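Local atomic coordinates of UDP-N-acetylglucosamine 3-dehydrogenase (Acidithiobacillus ferrooxidans, PDB entry 7BVJ), a protein that uses NAD(+) to oxidise the 3-hydroxyl of the glucosamine in UDP-N-acetylglucosamine to a ketone, a step toward the diamino sugar of lipid A. Residues A[66-69]-A[70-74]; A[154-157]-A[158-161]; A[272-275]-A[276-280]. All coordinates share one frame; numbering follows the deposited sequence.

Interaction 1 of 3, residues A[66-69]-A[70-74]. With NAD (nicotinamide-adenine-dinucleotide), chain E.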
ATOM      1  N   ILE A  66      12.098  -3.748  -3.741  1.00 25.02           N
ATOM      2  CA  ILE A  66      12.721  -3.923  -2.430  1.00 21.47           C
ATOM      3  C   ILE A  66      11.638  -4.408  -1.480  1.00 23.37           C
ATOM      4  O   ILE A  66      10.701  -3.664  -1.145  1.00 18.10           O
ATOM      5  CB  ILE A  66      13.369  -2.629  -1.926  1.00 20.11           C
ATOM      6  CG1 ILE A  66      14.631  -2.326  -2.731  1.00 19.98           C
ATOM      7  CG2 ILE A  66      13.687  -2.724  -0.463  1.00 16.16           C
ATOM      8  CD1 ILE A  66      15.064  -0.886  -2.625  1.00 19.00           C
ATOM      9  N   VAL A  67      11.743  -5.682  -1.092  1.00 25.95           N
ATOM     10  CA  VAL A  67      10.722  -6.350  -0.297  1.00 24.16           C
ATOM     11  C   VAL A  67      11.359  -6.935   0.963  1.00 23.69           C
ATOM     12  O   VAL A  67      11.053  -8.064   1.363  1.00 20.96           O
ATOM     13  CB  VAL A  67       9.978  -7.418  -1.118  1.00 23.59           C
ATOM     14  CG1 VAL A  67       8.621  -7.697  -0.477  1.00 20.62           C
ATOM     15  CG2 VAL A  67       9.802  -6.963  -2.566  1.00 22.98           C
ATOM     16  N   THR A  68      12.314  -6.210   1.533  1.00 20.93           N
ATOM     17  CA  THR A  68      12.984  -6.581   2.770  1.00 22.28           C
ATOM     18  C   THR A  68      12.222  -6.011   3.966  1.00 24.37           C
ATOM     19  O   THR A  68      11.249  -5.268   3.795  1.00 19.22           O
ATOM     20  CB  THR A  68      14.420  -6.075   2.715  1.00 23.60           C
ATOM     21  OG1 THR A  68      14.406  -4.654   2.513  1.00 20.46           O
ATOM     22  CG2 THR A  68      15.188  -6.773   1.561  1.00 22.55           C
ATOM     23  N   PRO A  69      12.609  -6.352   5.207  1.00 23.44           N
ATOM     24  CA  PRO A  69      11.897  -5.781   6.362  1.00 20.67           C
ATOM     25  C   PRO A  69      12.022  -4.266   6.386  1.00 23.01           C
ATOM     26  O   PRO A  69      13.035  -3.701   5.978  1.00 21.29           O
ATOM     27  CB  PRO A  69      12.585  -6.433   7.576  1.00 21.96           C
ATOM     28  CG  PRO A  69      13.069  -7.741   7.052  1.00 21.43           C
ATOM     29  CD  PRO A  69      13.541  -7.415   5.639  1.00 21.84           C
ATOM     30  N   THR A  70      10.957  -3.623   6.879  1.00 19.36           N
ATOM     31  CA  THR A  70      10.785  -2.176   6.759  1.00 25.99           C
ATOM     32  C   THR A  70      11.970  -1.397   7.315  1.00 23.85           C
ATOM     33  O   THR A  70      12.402  -0.401   6.718  1.00 20.91           O
ATOM     34  CB  THR A  70       9.506  -1.773   7.487  1.00 27.73           C
ATOM     35  OG1 THR A  70       8.403  -2.524   6.952  1.00 24.26           O
ATOM     36  CG2 THR A  70       9.267  -0.282   7.343  1.00 20.15           C
ATOM     37  N   SER A  71      12.489  -1.819   8.472  1.00 23.81           N
ATOM     38  CA  SER A  71      13.656  -1.177   9.071  1.00 23.65           C
ATOM     39  C   SER A  71      14.891  -1.231   8.171  1.00 26.86           C
ATOM     40  O   SER A  71      15.842  -0.473   8.399  1.00 28.03           O
ATOM     41  CB  SER A  71      13.968  -1.832  10.418  1.00 25.90           C
ATOM     42  OG  SER A  71      14.249  -3.210  10.245  1.00 28.61           O
ATOM     43  N   THR A  72      14.901  -2.094   7.155  1.00 21.16           N
ATOM     44  CA  THR A  72      16.019  -2.184   6.214  1.00 27.61           C
ATOM     45  C   THR A  72      15.794  -1.417   4.914  1.00 22.47           C
ATOM     46  O   THR A  72      16.731  -1.334   4.095  1.00 21.01           O
ATOM     47  CB  THR A  72      16.293  -3.645   5.862  1.00 26.78           C
ATOM     48  OG1 THR A  72      15.240  -4.126   5.016  1.00 20.40           O
ATOM     49  CG2 THR A  72      16.370  -4.495   7.133  1.00 22.78           C
ATOM     50  N   HIS A  73      14.579  -0.878   4.703  1.00 18.92           N
ATOM     51  CA  HIS A  73      14.244  -0.233   3.432  1.00 18.48           C
ATOM     52  C   HIS A  73      15.212   0.884   3.111  1.00 21.33           C
ATOM     53  O   HIS A  73      15.667   1.012   1.971  1.00 22.48           O
ATOM     54  CB  HIS A  73      12.828   0.343   3.462  1.00 22.06           C
ATOM     55  CG  HIS A  73      11.748  -0.675   3.305  1.00 21.70           C
ATOM     56  ND1 HIS A  73      10.407  -0.345   3.349  1.00 18.84           N
ATOM     57  CD2 HIS A  73      11.802  -2.012   3.113  1.00 22.91           C
ATOM     58  CE1 HIS A  73       9.685  -1.441   3.197  1.00 20.83           C
ATOM     59  NE2 HIS A  73      10.506  -2.467   3.059  1.00 24.01           N
ATOM     60  N   PHE A  74      15.511   1.732   4.101  1.00 18.80           N
ATOM     61  CA  PHE A  74      16.386   2.873   3.851  1.00 21.40           C
ATOM     62  C   PHE A  74      17.768   2.429   3.376  1.00 22.11           C
ATOM     63  O   PHE A  74      18.255   2.888   2.340  1.00 24.58           O
ATOM     64  CB  PHE A  74      16.516   3.745   5.102  1.00 19.86           C
ATOM     65  CG  PHE A  74      17.471   4.881   4.917  1.00 26.41           C
ATOM     66  CD1 PHE A  74      17.112   5.992   4.150  1.00 25.85           C
ATOM     67  CD2 PHE A  74      18.751   4.824   5.458  1.00 23.13           C
ATOM     68  CE1 PHE A  74      18.000   7.040   3.945  1.00 22.00           C
ATOM     69  CE2 PHE A  74      19.636   5.860   5.259  1.00 29.03           C
ATOM     70  CZ  PHE A  74      19.259   6.974   4.492  1.00 31.39           C
TER
HETATM   71  PA  NAD E 401       9.395 -12.032   5.044  1.00 30.16           P
HETATM   72  O1A NAD E 401      10.388 -11.872   6.141  1.00 31.67           O
HETATM   73  O2A NAD E 401       8.658 -13.259   4.575  1.00 24.64           O
HETATM   74  O5B NAD E 401      10.448 -11.737   3.679  1.00 36.13           O
HETATM   75  C5B NAD E 401      11.568 -11.036   4.162  1.00 29.11           C
HETATM   76  C4B NAD E 401      12.784 -11.372   3.292  1.00 27.06           C
HETATM   77  O4B NAD E 401      13.747 -10.351   3.395  1.00 23.73           O
HETATM   78  C3B NAD E 401      13.398 -12.647   3.892  1.00 26.72           C
HETATM   79  O3B NAD E 401      13.536 -13.482   2.800  1.00 29.31           O
HETATM   80  C2B NAD E 401      14.755 -12.170   4.436  1.00 23.89           C
HETATM   81  O2B NAD E 401      15.771 -13.153   4.257  1.00 22.26           O
HETATM   82  C1B NAD E 401      15.016 -11.003   3.484  1.00 27.18           C
HETATM   83  N9A NAD E 401      15.916  -9.985   4.013  1.00 25.18           N
HETATM   84  C8A NAD E 401      16.026  -9.446   5.276  1.00 24.28           C
HETATM   85  N7A NAD E 401      16.955  -8.496   5.359  1.00 22.75           N
HETATM   86  C5A NAD E 401      17.478  -8.401   4.088  1.00 24.96           C
HETATM   87  C6A NAD E 401      18.495  -7.582   3.531  1.00 28.59           C
HETATM   88  N6A NAD E 401      19.156  -6.669   4.325  1.00 29.37           N
HETATM   89  N1A NAD E 401      18.818  -7.709   2.212  1.00 27.93           N
HETATM   90  C2A NAD E 401      18.120  -8.650   1.491  1.00 26.75           C
HETATM   91  N3A NAD E 401      17.133  -9.485   1.883  1.00 28.54           N
HETATM   92  C4A NAD E 401      16.842  -9.330   3.215  1.00 28.07           C
HETATM   93  O3  NAD E 401       8.184 -10.956   5.040  1.00 35.17           O
HETATM   94  PN  NAD E 401       7.351 -10.678   3.699  1.00 43.00           P
HETATM   95  O1N NAD E 401       7.926 -10.891   2.323  1.00 27.32           O
HETATM   96  O2N NAD E 401       5.973 -10.933   4.209  1.00 39.67           O
HETATM   97  O5D NAD E 401       7.206  -8.889   3.647  1.00 41.73           O
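Thr-68 and Thr-72 meet hydroxyl to hydroxyl where the loop after strand 63-66 of the Rossmann fold turns into helix 73-82, on the cofactor side of the parallel sheet. Thr-68 OG1 donates to Thr-72 OG1 at 2.7 Å. The methyl of Thr-68 turns to the adenine, CG2 lying 3.4 Å from NAD N3A, so one side chain serves the turn with its hydroxyl and the cofactor with its methyl. Pro-69 continues this apolar surface: its CD comes to 3.2 Å from NAD C8A. Both residues belong to the pocket that binds the dinucleotide, while Asp-33, Arg-38 and the amides of His-13 and Leu-14 supply hydrogen bonds to the cofactor.

Behind this first shell, a beta turn over residues 69-72 follows the proline. Thr-72 N donates to Pro-69 O at 2.7 Å, from above the carbonyl plane (40° out of it). Thr-72 OG1 also reaches that carbonyl oxygen, because chi1 of 72° sets the hydroxyl between the backbone N and the carbonyl carbon; the modelled separation is too short to be trusted in detail.

Farther out comes His-73, with Thr-70 CA over the centre of one ring face and Ile-66 CG2 4.1 Å from its CD2. Its ND1 bonds to Phe-93 O, so carbonyls are approached by both ring nitrogens, which might favour a protonated imidazole. The second bond is weak and bent: His-73 NE2 to Thr-68 O, 3.0 Å at 127°, with the oxygen at the ring edge, near its plane.

Interaction 2 of 3, residues A[154-157]-A[158-161]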
ATOM      1  N   ASP A 154       3.847 -10.000  14.506  1.00 34.09           N
ATOM      2  CA  ASP A 154       4.686  -9.077  13.761  1.00 31.97           C
ATOM      3  C   ASP A 154       3.883  -8.215  12.790  1.00 34.98           C
ATOM      4  O   ASP A 154       4.466  -7.614  11.884  1.00 35.31           O
ATOM      5  CB  ASP A 154       5.777  -9.851  13.022  1.00 37.26           C
ATOM      6  CG  ASP A 154       6.683 -10.612  13.972  1.00 43.96           C
ATOM      7  OD1 ASP A 154       6.680 -11.863  13.941  1.00 42.65           O
ATOM      8  OD2 ASP A 154       7.386  -9.956  14.769  1.00 43.74           O
ATOM      9  N   ILE A 155       2.564  -8.151  12.956  1.00 34.29           N
ATOM     10  CA  ILE A 155       1.700  -7.292  12.148  1.00 29.65           C
ATOM     11  C   ILE A 155       1.465  -6.015  12.939  1.00 32.41           C
ATOM     12  O   ILE A 155       0.762  -6.034  13.962  1.00 27.76           O
ATOM     13  CB  ILE A 155       0.364  -7.965  11.814  1.00 25.31           C
ATOM     14  CG1 ILE A 155       0.551  -9.140  10.866  1.00 31.15           C
ATOM     15  CG2 ILE A 155      -0.600  -6.954  11.218  1.00 28.54           C
ATOM     16  CD1 ILE A 155      -0.701  -9.957  10.682  1.00 30.36           C
ATOM     17  N   ASP A 156       2.041  -4.904  12.474  1.00 26.06           N
ATOM     18  CA  ASP A 156       1.798  -3.608  13.105  1.00 30.62           C
ATOM     19  C   ASP A 156       0.424  -3.123  12.659  1.00 22.61           C
ATOM     20  O   ASP A 156       0.212  -2.818  11.482  1.00 26.19           O
ATOM     21  CB  ASP A 156       2.901  -2.613  12.747  1.00 28.72           C
ATOM     22  CG  ASP A 156       2.804  -1.307  13.525  1.00 30.56           C
ATOM     23  OD1 ASP A 156       1.712  -0.673  13.560  1.00 32.66           O
ATOM     24  OD2 ASP A 156       3.842  -0.898  14.088  1.00 35.33           O
ATOM     25  N   VAL A 157      -0.508  -3.052  13.604  1.00 22.19           N
ATOM     26  CA  VAL A 157      -1.910  -2.781  13.296  1.00 23.85           C
ATOM     27  C   VAL A 157      -2.080  -1.468  12.526  1.00 20.89           C
ATOM     28  O   VAL A 157      -2.932  -1.368  11.644  1.00 21.52           O
ATOM     29  CB  VAL A 157      -2.709  -2.834  14.617  1.00 18.78           C
ATOM     30  CG1 VAL A 157      -3.936  -1.985  14.600  1.00 27.35           C
ATOM     31  CG2 VAL A 157      -3.067  -4.300  14.915  1.00 28.38           C
ATOM     32  N   ILE A 158      -1.257  -0.464  12.814  1.00 23.18           N
ATOM     33  CA  ILE A 158      -1.320   0.805  12.097  1.00 20.62           C
ATOM     34  C   ILE A 158      -0.474   0.773  10.828  1.00 26.21           C
ATOM     35  O   ILE A 158      -0.970   1.079   9.737  1.00 26.90           O
ATOM     36  CB  ILE A 158      -0.883   1.954  13.027  1.00 19.42           C
ATOM     37  CG1 ILE A 158      -1.662   1.898  14.340  1.00 26.90           C
ATOM     38  CG2 ILE A 158      -1.104   3.294  12.348  1.00 19.46           C
ATOM     39  CD1 ILE A 158      -3.172   1.957  14.113  1.00 20.78           C
ATOM     40  N   MET A 159       0.811   0.396  10.952  1.00 23.42           N
ATOM     41  CA  MET A 159       1.765   0.493   9.847  1.00 27.22           C
ATOM     42  C   MET A 159       1.589  -0.598   8.794  1.00 25.54           C
ATOM     43  O   MET A 159       2.010  -0.407   7.646  1.00 25.41           O
ATOM     44  CB  MET A 159       3.206   0.458  10.377  1.00 28.36           C
ATOM     45  CG  MET A 159       3.548   1.524  11.428  1.00 29.35           C
ATOM     46  SD  MET A 159       3.320   3.254  10.934  1.00 38.59           S
ATOM     47  CE  MET A 159       3.948   3.175   9.264  1.00 24.37           C
ATOM     48  N   ASP A 160       0.982  -1.733   9.143  1.00 26.74           N
ATOM     49  CA  ASP A 160       0.793  -2.814   8.185  1.00 28.17           C
ATOM     50  C   ASP A 160      -0.652  -3.021   7.747  1.00 28.25           C
ATOM     51  O   ASP A 160      -0.865  -3.695   6.739  1.00 29.64           O
ATOM     52  CB  ASP A 160       1.324  -4.140   8.760  1.00 26.78           C
ATOM     53  CG  ASP A 160       2.792  -4.061   9.165  1.00 31.37           C
ATOM     54  OD1 ASP A 160       3.610  -3.527   8.381  1.00 30.24           O
ATOM     55  OD2 ASP A 160       3.123  -4.513  10.284  1.00 29.83           O
ATOM     56  N   LEU A 161      -1.643  -2.519   8.495  1.00 22.06           N
ATOM     57  CA  LEU A 161      -3.046  -2.646   8.115  1.00 22.58           C
ATOM     58  C   LEU A 161      -3.686  -1.292   7.845  1.00 23.84           C
ATOM     59  O   LEU A 161      -4.140  -1.037   6.724  1.00 27.04           O
ATOM     60  CB  LEU A 161      -3.844  -3.369   9.210  1.00 27.56           C
ATOM     61  CG  LEU A 161      -3.467  -4.775   9.654  1.00 25.55           C
ATOM     62  CD1 LEU A 161      -4.381  -5.203  10.779  1.00 24.05           C
ATOM     63  CD2 LEU A 161      -3.572  -5.742   8.477  1.00 27.19           C
TER
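Asp-156 holds the backbone of Ile-158 and Met-159 as the N-cap of helix 157-173, in the C-terminal domain of this Gfo/Idh/MocA-family enzyme. Asp-156 OD1 takes Met-159 N at 3.0 Å along an almost perfectly straight N-H (179°), and Ile-158 N more weakly at 3.1 Å. With CG anti to the backbone N (chi1 -172°), the carboxylate is carried across the opening of the first turn, and Met-159 N meets OD1 from above the carboxylate plane rather than within it. The other oxygen, OD2, forms a salt bridge with Arg-304 of helix 290-312, which ties the cap to that helix and probably favours the charged aspartate.

The tight part is this cap together with the buried Val-157, Ile-158 and Met-159. Met-159, bent at chi2 and chi3, lays its CG methylene beside the carboxylate, 3.6 Å from Asp-156 OD1, then continues to helix 290-312. Apolar packing adds to it: Val-157 and Leu-161 turn to strand 206-215, and the Ile-155 and Leu-161 side chains cross, Ile-155 CG2 3.9 Å from Leu-161 CG.

Asp-154 marks the looser side, exposed and with its carboxylate leading away from the turn. The backbone O of Asp-160 accepts from Lys-91, one of two residues proposed as catalytic base. The Asp-156 amide points to Asp-160 OD2, one residue beyond the capping-box position, but the modelled length is too short to be relied on. The helical bond beside it is normal: Asp-160 N to Asp-156 O, 2.7 Å.

Interaction 3 of 3, residues A[272-275]-A[276-280]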
ATOM      1  N   GLU A 272       0.574  -3.041 -10.386  1.00 19.72           N
ATOM      2  CA  GLU A 272       1.462  -2.085  -9.737  1.00 26.94           C
ATOM      3  C   GLU A 272       2.875  -2.166 -10.329  1.00 25.43           C
ATOM      4  O   GLU A 272       3.538  -1.142 -10.555  1.00 24.68           O
ATOM      5  CB  GLU A 272       1.406  -2.374  -8.226  1.00 24.06           C
ATOM      6  CG  GLU A 272       2.428  -1.781  -7.300  1.00 29.49           C
ATOM      7  CD  GLU A 272       2.080  -2.043  -5.810  1.00 30.87           C
ATOM      8  OE1 GLU A 272       1.580  -1.142  -5.100  1.00 26.80           O
ATOM      9  OE2 GLU A 272       2.283  -3.178  -5.349  1.00 29.53           O
ATOM     10  N   ILE A 273       3.324  -3.370 -10.672  1.00 22.18           N
ATOM     11  CA  ILE A 273       4.673  -3.490 -11.210  1.00 19.37           C
ATOM     12  C   ILE A 273       4.716  -2.989 -12.647  1.00 22.78           C
ATOM     13  O   ILE A 273       5.661  -2.286 -13.047  1.00 23.31           O
ATOM     14  CB  ILE A 273       5.172  -4.939 -11.062  1.00 15.74           C
ATOM     15  CG1 ILE A 273       5.625  -5.147  -9.614  1.00 20.33           C
ATOM     16  CG2 ILE A 273       6.327  -5.232 -12.040  1.00 17.78           C
ATOM     17  CD1 ILE A 273       5.954  -6.588  -9.252  1.00 20.51           C
ATOM     18  N   GLU A 274       3.689  -3.307 -13.442  1.00 21.14           N
ATOM     19  CA  GLU A 274       3.651  -2.758 -14.795  1.00 26.72           C
ATOM     20  C   GLU A 274       3.612  -1.239 -14.762  1.00 23.36           C
ATOM     21  O   GLU A 274       4.263  -0.577 -15.577  1.00 20.72           O
ATOM     22  CB  GLU A 274       2.465  -3.292 -15.597  1.00 25.85           C
ATOM     23  CG  GLU A 274       2.511  -2.768 -17.037  1.00 30.78           C
ATOM     24  CD  GLU A 274       1.356  -3.220 -17.905  1.00 32.30           C
ATOM     25  OE1 GLU A 274       0.834  -4.329 -17.686  1.00 41.96           O
ATOM     26  OE2 GLU A 274       0.977  -2.453 -18.815  1.00 43.18           O
ATOM     27  N   ASP A 275       2.875  -0.668 -13.809  1.00 23.13           N
ATOM     28  CA  ASP A 275       2.834   0.784 -13.701  1.00 22.83           C
ATOM     29  C   ASP A 275       4.218   1.355 -13.374  1.00 22.57           C
ATOM     30  O   ASP A 275       4.658   2.333 -13.991  1.00 21.91           O
ATOM     31  CB  ASP A 275       1.792   1.181 -12.661  1.00 18.93           C
ATOM     32  CG  ASP A 275       1.637   2.667 -12.539  1.00 26.58           C
ATOM     33  OD1 ASP A 275       2.497   3.278 -11.877  1.00 29.13           O
ATOM     34  OD2 ASP A 275       0.663   3.232 -13.094  1.00 35.21           O
ATOM     35  N   PHE A 276       4.917   0.750 -12.405  1.00 23.37           N
ATOM     36  CA  PHE A 276       6.279   1.172 -12.053  1.00 23.79           C
ATOM     37  C   PHE A 276       7.199   1.162 -13.283  1.00 18.99           C
ATOM     38  O   PHE A 276       7.918   2.143 -13.568  1.00 16.83           O
ATOM     39  CB  PHE A 276       6.776   0.250 -10.914  1.00 21.09           C
ATOM     40  CG  PHE A 276       8.264   0.325 -10.598  1.00 18.93           C
ATOM     41  CD1 PHE A 276       8.890   1.531 -10.301  1.00 22.10           C
ATOM     42  CD2 PHE A 276       9.015  -0.843 -10.525  1.00 17.39           C
ATOM     43  CE1 PHE A 276      10.257   1.571  -9.975  1.00 22.18           C
ATOM     44  CE2 PHE A 276      10.382  -0.813 -10.221  1.00 21.32           C
ATOM     45  CZ  PHE A 276      11.005   0.402  -9.938  1.00 17.19           C
ATOM     46  N   LEU A 277       7.159   0.073 -14.050  1.00 16.13           N
ATOM     47  CA  LEU A 277       8.063  -0.043 -15.198  1.00 23.83           C
ATOM     48  C   LEU A 277       7.661   0.912 -16.335  1.00 23.67           C
ATOM     49  O   LEU A 277       8.525   1.470 -17.030  1.00 20.67           O
ATOM     50  CB  LEU A 277       8.104  -1.495 -15.679  1.00 21.73           C
ATOM     51  CG  LEU A 277       8.641  -2.549 -14.698  1.00 21.89           C
ATOM     52  CD1 LEU A 277       8.663  -3.946 -15.332  1.00 20.91           C
ATOM     53  CD2 LEU A 277      10.021  -2.157 -14.198  1.00 19.29           C
ATOM     54  N   ASN A 278       6.361   1.128 -16.525  1.00 20.90           N
ATOM     55  CA  ASN A 278       5.921   2.116 -17.507  1.00 28.55           C
ATOM     56  C   ASN A 278       6.351   3.509 -17.095  1.00 27.43           C
ATOM     57  O   ASN A 278       6.720   4.319 -17.944  1.00 26.04           O
ATOM     58  CB  ASN A 278       4.409   2.055 -17.694  1.00 21.05           C
ATOM     59  CG  ASN A 278       3.974   0.801 -18.397  1.00 25.68           C
ATOM     60  OD1 ASN A 278       4.733   0.224 -19.176  1.00 25.85           O
ATOM     61  ND2 ASN A 278       2.760   0.357 -18.124  1.00 27.41           N
ATOM     62  N   ALA A 279       6.330   3.801 -15.797  1.00 27.88           N
ATOM     63  CA  ALA A 279       6.770   5.118 -15.356  1.00 25.44           C
ATOM     64  C   ALA A 279       8.231   5.338 -15.701  1.00 27.35           C
ATOM     65  O   ALA A 279       8.621   6.429 -16.140  1.00 25.36           O
ATOM     66  CB  ALA A 279       6.545   5.271 -13.857  1.00 23.19           C
ATOM     67  N   ILE A 280       9.061   4.312 -15.500  1.00 24.27           N
ATOM     68  CA  ILE A 280      10.468   4.448 -15.885  1.00 25.78           C
ATOM     69  C   ILE A 280      10.579   4.697 -17.381  1.00 23.04           C
ATOM     70  O   ILE A 280      11.264   5.629 -17.824  1.00 23.39           O
ATOM     71  CB  ILE A 280      11.284   3.209 -15.478  1.00 21.80           C
ATOM     72  CG1 ILE A 280      11.406   3.110 -13.960  1.00 19.84           C
ATOM     73  CG2 ILE A 280      12.665   3.256 -16.148  1.00 22.30           C
ATOM     74  CD1 ILE A 280      11.671   1.683 -13.440  1.00 19.11           C
TER
HETATM   75  O   HOH W   1       0.708   0.027 -16.707  1.00 29.75           O
HETATM   76  O   HOH W   2       3.334  -1.865 -20.721  1.00 34.25           O
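Asn-278 folds back over the preceding turn onto Glu-274, and its side chain can be followed outward atom by atom. Asn-278 CB rests 3.4 Å from Glu-274 O, the carbonyl that already accepts the helical bond from Asn-278 N. Asn-278 CG comes closer still, 3.2 Å from Glu-274 O, because a chi1 of -70° puts it anti to its own carbonyl carbon and directs the amide back along the helix. At the tip the two branches part. OD1 accepts from a water that also donates to Glu-274 OE2, bridging the side chains with legs of 3.0 Å to Asn-278 OD1 and 3.1 Å to Glu-274 OE2. Asn-278 ND2 lies 3.3 Å from Glu-274 CG, against the aliphatic part of the extended glutamate, and gives a long, weak bond to Glu-274 OE2 (3.4 Å). Carboxylate and amide planes stand at 90° to one another.

This pair lies on the outer side of helix 268-282, an amphipathic helix packed against the Rossmann domain. Its inner side meets helix 13-25 and strands 63-66 and 86-90: Ile-273 reaches Tyr-22 and Leu-88, and Phe-276 reaches Ala-63 and His-86. Ile-273 CG2 also touches Leu-277 CD1 at 4.2 Å, one turn on, while Ile-280 CD1 sits over one face of the Phe-276 ring, offset toward its rim. Asp-275 OD1 accepts the amide of Phe-287, linking the helix to the loop that follows it. The backbone O of Asp-275 takes the helical bond from Ala-279 N, at 2.9 Å.

All three are local contacts, yet each sits at a different place in the fold. Interactions 1 and 2 lie where a loop enters a helix, one in the NAD-binding domain and the other in the C-terminal domain; their centres are about 15 Å apart, and Pro-92 touches both. Each is partly buried with one exposed residue, Ser-71 or Asp-154. Interaction 3 lies within a regular helix, bonded i to i+4, and is mainly buried apart from the water-bridged Glu-274/Asn-278 pair. Threonine hydroxyls and a carbonyl shape the cofactor-side turn of 66-74; an aspartate paired with Arg-304 caps helix 157-173. Residues 272-280 pack on strand 63-66, which leads into interaction 1.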